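Local coordinates for protein glycoside hydrolase YxiA (Bacillus licheniformis, PDB 3LV4) that probably hydrolyses glycosidic bonds in arabinan as a calcium-binding family 43 glycoside hydrolase, resembling arabinan endo-1,5-alpha-L-arabinosidases, at residues 90-95 with 105-110; 11-16 with 31-36. All blocks are in the same frame, centred on the assembly; numbering follows the deposited sequence.

Contact 1 of 2, residues 90-95 with 105-110; sequences YMYYNA and LGLAVA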
loop_
_atom_site.group_PDB
_atom_site.type_symbol
_atom_site.label_atom_id
_atom_site.label_comp_id
_atom_site.label_asym_id
_atom_site.label_seq_id
_atom_site.Cartn_x
_atom_site.Cartn_y
_atom_site.Cartn_z
ATOM N N TYR A 90 16.597 -11.641 0.740
ATOM C CA TYR A 90 16.885 -11.066 -0.563
ATOM C C TYR A 90 16.299 -9.672 -0.647
ATOM O O TYR A 90 15.071 -9.500 -0.632
ATOM C CB TYR A 90 16.303 -11.959 -1.664
ATOM C CG TYR A 90 17.085 -13.237 -1.856
ATOM C CD1 TYR A 90 17.089 -14.233 -0.879
ATOM C CD2 TYR A 90 17.834 -13.438 -3.004
ATOM C CE1 TYR A 90 17.820 -15.389 -1.049
ATOM C CE2 TYR A 90 18.562 -14.584 -3.190
ATOM C CZ TYR A 90 18.557 -15.558 -2.214
ATOM O OH TYR A 90 19.300 -16.695 -2.415
HETATM N N MSE A 91 17.187 -8.679 -0.710
HETATM C CA MSE A 91 16.785 -7.293 -0.858
HETATM C C MSE A 91 16.820 -6.862 -2.314
HETATM O O MSE A 91 17.856 -6.914 -2.977
HETATM C CB MSE A 91 17.679 -6.367 -0.035
HETATM C CG MSE A 91 17.336 -4.884 -0.215
HETATM SE SE MSE A 91 18.588 -3.696 0.734
HETATM C CE MSE A 91 18.095 -4.184 2.573
ATOM N N TYR A 92 15.668 -6.438 -2.807
ATOM C CA TYR A 92 15.573 -5.857 -4.126
ATOM C C TYR A 92 15.680 -4.349 -3.960
ATOM O O TYR A 92 14.737 -3.690 -3.517
ATOM C CB TYR A 92 14.270 -6.308 -4.785
ATOM C CG TYR A 92 14.311 -7.809 -5.012
ATOM C CD1 TYR A 92 14.729 -8.335 -6.230
ATOM C CD2 TYR A 92 14.012 -8.702 -3.982
ATOM C CE1 TYR A 92 14.803 -9.709 -6.437
ATOM C CE2 TYR A 92 14.089 -10.077 -4.177
ATOM C CZ TYR A 92 14.482 -10.571 -5.409
ATOM O OH TYR A 92 14.578 -11.929 -5.614
ATOM N N TYR A 93 16.861 -3.819 -4.275
ATOM C CA TYR A 93 17.166 -2.417 -4.038
ATOM C C TYR A 93 17.140 -1.656 -5.354
ATOM O O TYR A 93 17.273 -2.246 -6.433
ATOM C CB TYR A 93 18.540 -2.275 -3.370
ATOM C CG TYR A 93 19.677 -2.709 -4.267
ATOM C CD1 TYR A 93 20.136 -1.881 -5.285
ATOM C CD2 TYR A 93 20.278 -3.951 -4.110
ATOM C CE1 TYR A 93 21.168 -2.275 -6.121
ATOM C CE2 TYR A 93 21.325 -4.351 -4.932
ATOM C CZ TYR A 93 21.759 -3.511 -5.943
ATOM O OH TYR A 93 22.789 -3.904 -6.769
ATOM N N ASN A 94 16.983 -0.339 -5.267
ATOM C CA ASN A 94 16.919 0.481 -6.467
ATOM C C ASN A 94 17.228 1.939 -6.165
ATOM O O ASN A 94 17.040 2.414 -5.038
ATOM C CB ASN A 94 15.539 0.340 -7.130
ATOM C CG ASN A 94 14.396 0.619 -6.166
ATOM O OD1 ASN A 94 13.895 -0.281 -5.481
ATOM N ND2 ASN A 94 13.979 1.862 -6.109
ATOM N N ALA A 95 17.732 2.644 -7.169
ATOM C CA ALA A 95 17.961 4.076 -7.055
ATOM C C ALA A 95 17.443 4.739 -8.321
ATOM O O ALA A 95 17.399 4.113 -9.382
ATOM C CB ALA A 95 19.434 4.378 -6.857
ATOM N N LEU A 105 17.836 -1.389 -10.795
ATOM C CA LEU A 105 17.235 -2.278 -9.815
ATOM C C LEU A 105 18.143 -3.496 -9.670
ATOM O O LEU A 105 18.496 -4.143 -10.663
ATOM C CB LEU A 105 15.835 -2.704 -10.291
ATOM C CG LEU A 105 15.054 -3.749 -9.482
ATOM C CD1 LEU A 105 14.551 -3.167 -8.183
ATOM C CD2 LEU A 105 13.881 -4.261 -10.316
ATOM N N GLY A 106 18.537 -3.807 -8.441
ATOM C CA GLY A 106 19.456 -4.908 -8.218
ATOM C C GLY A 106 19.075 -5.776 -7.042
ATOM O O GLY A 106 18.072 -5.520 -6.369
ATOM N N LEU A 107 19.889 -6.803 -6.799
ATOM C CA LEU A 107 19.645 -7.775 -5.739
ATOM C C LEU A 107 20.834 -7.832 -4.792
ATOM O O LEU A 107 21.971 -7.875 -5.241
ATOM C CB LEU A 107 19.417 -9.160 -6.351
ATOM C CG LEU A 107 19.314 -10.337 -5.378
ATOM C CD1 LEU A 107 18.064 -10.179 -4.479
ATOM C CD2 LEU A 107 19.301 -11.669 -6.144
ATOM N N ALA A 108 20.566 -7.803 -3.489
ATOM C CA ALA A 108 21.588 -8.037 -2.475
ATOM C C ALA A 108 21.038 -9.068 -1.498
ATOM O O ALA A 108 19.836 -9.142 -1.306
ATOM C CB ALA A 108 21.950 -6.746 -1.751
ATOM N N VAL A 109 21.913 -9.874 -0.899
ATOM C CA VAL A 109 21.470 -10.974 -0.043
ATOM C C VAL A 109 22.174 -10.917 1.306
ATOM O O VAL A 109 23.370 -10.640 1.363
ATOM C CB VAL A 109 21.741 -12.335 -0.708
ATOM C CG1 VAL A 109 21.310 -13.489 0.202
ATOM C CG2 VAL A 109 21.006 -12.406 -2.027
ATOM N N ALA A 110 21.422 -11.158 2.382
ATOM C CA ALA A 110 21.985 -11.238 3.737
ATOM C C ALA A 110 21.668 -12.579 4.396
ATOM O O ALA A 110 20.640 -13.196 4.100
ATOM C CB ALA A 110 21.448 -10.111 4.605
#

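Contact 2 of 2, residues 11-16 with 31-36; sequences VTVHDP and HLASAK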
loop_
_atom_site.group_PDB
_atom_site.type_symbol
_atom_site.label_atom_id
_atom_site.label_comp_id
_atom_site.label_asym_id
_atom_site.label_seq_id
_atom_site.Cartn_x
_atom_site.Cartn_y
_atom_site.Cartn_z
ATOM N N VAL A 11 8.062 5.428 14.251
ATOM C CA VAL A 11 9.270 5.422 13.442
ATOM C C VAL A 11 9.023 6.081 12.103
ATOM O O VAL A 11 7.879 6.261 11.676
ATOM C CB VAL A 11 9.843 3.996 13.212
ATOM C CG1 VAL A 11 10.395 3.417 14.523
ATOM C CG2 VAL A 11 8.790 3.070 12.572
ATOM N N THR A 12 10.117 6.442 11.448
ATOM C CA THR A 12 10.053 7.108 10.166
ATOM C C THR A 12 10.686 6.198 9.125
ATOM O O THR A 12 11.907 5.987 9.123
ATOM C CB THR A 12 10.757 8.472 10.238
ATOM O OG1 THR A 12 10.103 9.279 11.228
ATOM C CG2 THR A 12 10.700 9.184 8.906
ATOM N N VAL A 13 9.838 5.619 8.275
ATOM C CA VAL A 13 10.279 4.692 7.239
ATOM C C VAL A 13 9.382 4.919 6.036
ATOM O O VAL A 13 8.230 4.483 6.022
ATOM C CB VAL A 13 10.167 3.200 7.684
ATOM C CG1 VAL A 13 10.572 2.257 6.546
ATOM C CG2 VAL A 13 11.021 2.931 8.904
ATOM N N HIS A 14 9.906 5.617 5.035
ATOM C CA HIS A 14 9.134 5.917 3.829
ATOM C C HIS A 14 8.983 4.653 2.976
ATOM O O HIS A 14 9.945 3.901 2.801
ATOM C CB HIS A 14 9.843 7.020 3.032
ATOM C CG HIS A 14 8.922 7.858 2.201
ATOM N ND1 HIS A 14 8.228 8.939 2.710
ATOM C CD2 HIS A 14 8.596 7.792 0.887
ATOM C CE1 HIS A 14 7.509 9.494 1.752
ATOM N NE2 HIS A 14 7.713 8.815 0.635
ATOM N N ASP A 15 7.777 4.415 2.459
ATOM C CA ASP A 15 7.525 3.278 1.572
ATOM C C ASP A 15 7.819 1.928 2.246
ATOM O O ASP A 15 8.543 1.090 1.697
ATOM C CB ASP A 15 8.386 3.417 0.310
ATOM C CG ASP A 15 8.320 4.814 -0.283
ATOM O OD1 ASP A 15 7.190 5.333 -0.479
ATOM O OD2 ASP A 15 9.397 5.402 -0.548
ATOM N N PRO A 16 7.238 1.701 3.431
ATOM C CA PRO A 16 7.571 0.511 4.226
ATOM C C PRO A 16 7.145 -0.806 3.568
ATOM O O PRO A 16 5.991 -0.951 3.130
ATOM C CB PRO A 16 6.766 0.727 5.513
ATOM C CG PRO A 16 5.582 1.533 5.046
ATOM C CD PRO A 16 6.177 2.505 4.058
ATOM N N HIS A 31 15.686 5.071 1.277
ATOM C CA HIS A 31 16.844 5.649 1.969
ATOM C C HIS A 31 17.466 4.654 2.936
ATOM O O HIS A 31 18.067 5.037 3.949
ATOM C CB HIS A 31 16.439 6.950 2.672
ATOM C CG HIS A 31 15.676 7.875 1.777
ATOM N ND1 HIS A 31 14.374 8.250 2.021
ATOM C CD2 HIS A 31 16.019 8.443 0.599
ATOM C CE1 HIS A 31 13.957 9.042 1.046
ATOM N NE2 HIS A 31 14.937 9.174 0.171
ATOM N N LEU A 32 17.322 3.372 2.606
ATOM C CA LEU A 32 17.892 2.290 3.410
ATOM C C LEU A 32 17.429 2.417 4.862
ATOM O O LEU A 32 18.185 2.138 5.802
ATOM C CB LEU A 32 19.424 2.283 3.311
ATOM C CG LEU A 32 20.119 0.940 3.589
ATOM C CD1 LEU A 32 19.480 -0.187 2.782
ATOM C CD2 LEU A 32 21.640 1.022 3.317
ATOM N N ALA A 33 16.183 2.851 5.031
ATOM C CA ALA A 33 15.571 2.978 6.355
ATOM C C ALA A 33 14.901 1.670 6.758
ATOM O O ALA A 33 14.430 0.920 5.902
ATOM C CB ALA A 33 14.545 4.110 6.362
ATOM N N SER A 34 14.838 1.407 8.065
ATOM C CA SER A 34 14.184 0.198 8.558
ATOM C C SER A 34 13.813 0.311 10.029
ATOM O O SER A 34 14.365 1.134 10.769
ATOM C CB SER A 34 15.073 -1.033 8.343
ATOM O OG SER A 34 16.272 -0.939 9.096
ATOM N N ALA A 35 12.869 -0.523 10.445
ATOM C CA ALA A 35 12.378 -0.516 11.821
ATOM C C ALA A 35 11.828 -1.887 12.134
ATOM O O ALA A 35 11.563 -2.674 11.225
ATOM C CB ALA A 35 11.297 0.537 12.000
ATOM N N LYS A 36 11.655 -2.181 13.420
ATOM C CA LYS A 36 11.131 -3.480 13.809
ATOM C C LYS A 36 10.210 -3.365 15.014
ATOM O O LYS A 36 10.281 -2.394 15.776
ATOM C CB LYS A 36 12.273 -4.457 14.109
ATOM C CG LYS A 36 13.178 -4.022 15.254
ATOM C CD LYS A 36 14.163 -5.122 15.630
ATOM C CE LYS A 36 15.270 -4.592 16.522
ATOM N NZ LYS A 36 16.291 -5.657 16.832
#

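Contact 1 of 2, residues 90-95 with 105-110
Tyr93 lays one face of its ring over the backbone of Gly106, with Gly106 CA 3.8 Å from the ring centroid in a CH-pi contact. Its CG stands between the backbone N and the carbonyl carbon (chi1 66°), the crowded position, and this folds the ring back across the neighbouring strand. The fit is close: Gly106 has no side chain, and Tyr93 CE2 comes within 3.4 Å of Gly106 C. At the CD2-CE2 side of the ring, Ala108 CB lies 4.0 Å from Tyr93 CD2. The two strands form an antiparallel beta hairpin, the middle pair of a four-stranded blade in the five-bladed beta-propeller of family 43. Met91 and Ala108 exchange two backbone bonds, as do Tyr93 and Gly106; Gly106 N to Tyr93 O is nearly straight (2.8 Å, 169°), whereas Tyr93 N approaches Gly106 O from above the carbonyl plane. On the other face of the sheet, Leu107 CD1 sits 3.9 Å from the Tyr92 ring centroid, over its face, and also touches Tyr90 CD2 at 3.6 Å. Val109 CG2 covers a face of the Tyr90 ring. The Tyr90 and Tyr92 hydroxyls are hydrogen-bonded beyond the hairpin, to Asp86 OD2 and Gly180 O respectively.

Contact 2 of 2, residues 11-16 with 31-36
Ala35 presents its single methyl to two valines of the incoming 11-16 segment, and this is the tight part of the contact. Val11 CG2 lies 3.6 Å from Ala35 CB, put there by a rotamer that sets CG2 between the backbone N and the carbonyl carbon. Val13 CG2 reaches the same methyl at 3.9 Å, so both methyls of Val11 and one of Val13 close on Ala35 CB. The other branch of Val13, CG1, is anti to the backbone N (chi1 177°) and leans over Ala33, where the packing slackens: Val13 CG1 is 4.1 Å from Ala33 O and 4.4 Å from Ala33 CB. The segments meet here through apolar side chains, without backbone pairing, and the nearest CA atoms, those of Val13 and Ala33, are still 5.6 Å apart. Thr12 points away between the two valines and is partly exposed, its carbonyl taken by Gln45 NE2. Further on, the chain carries Asp15, the predicted proton acceptor; its OD2 is hydrogen-bonded to Ser30 OG, just ahead of His31, and the neighbouring His14 ring stacks on His308. The 11-16 segment leads into strand 17-21, the first of a four-stranded propeller blade, and packs against strand 33-37 of that blade, with Gln45 of strand 44-47 also touching both valines.

Both segments of contact 2 come earlier in the chain than those of contact 1, and the centres of the two contacts lie 15 Å apart within the family 43 catalytic domain. They belong to two different four-stranded blades and touch where Met91 SE of contact 1 packs on Leu32 CD1 of contact 2, at 4.2 Å. Both also border the predicted active site. Contact 2 carries the proposed proton acceptor Asp15, while Asn94 at the end of contact 1 has its side chain about 5 Å from that of Asp148, thought to tune the catalytic glutamate. A bound calcium ion lies about 8 Å from the Asn94 side chain and about 10 Å from that of Val13.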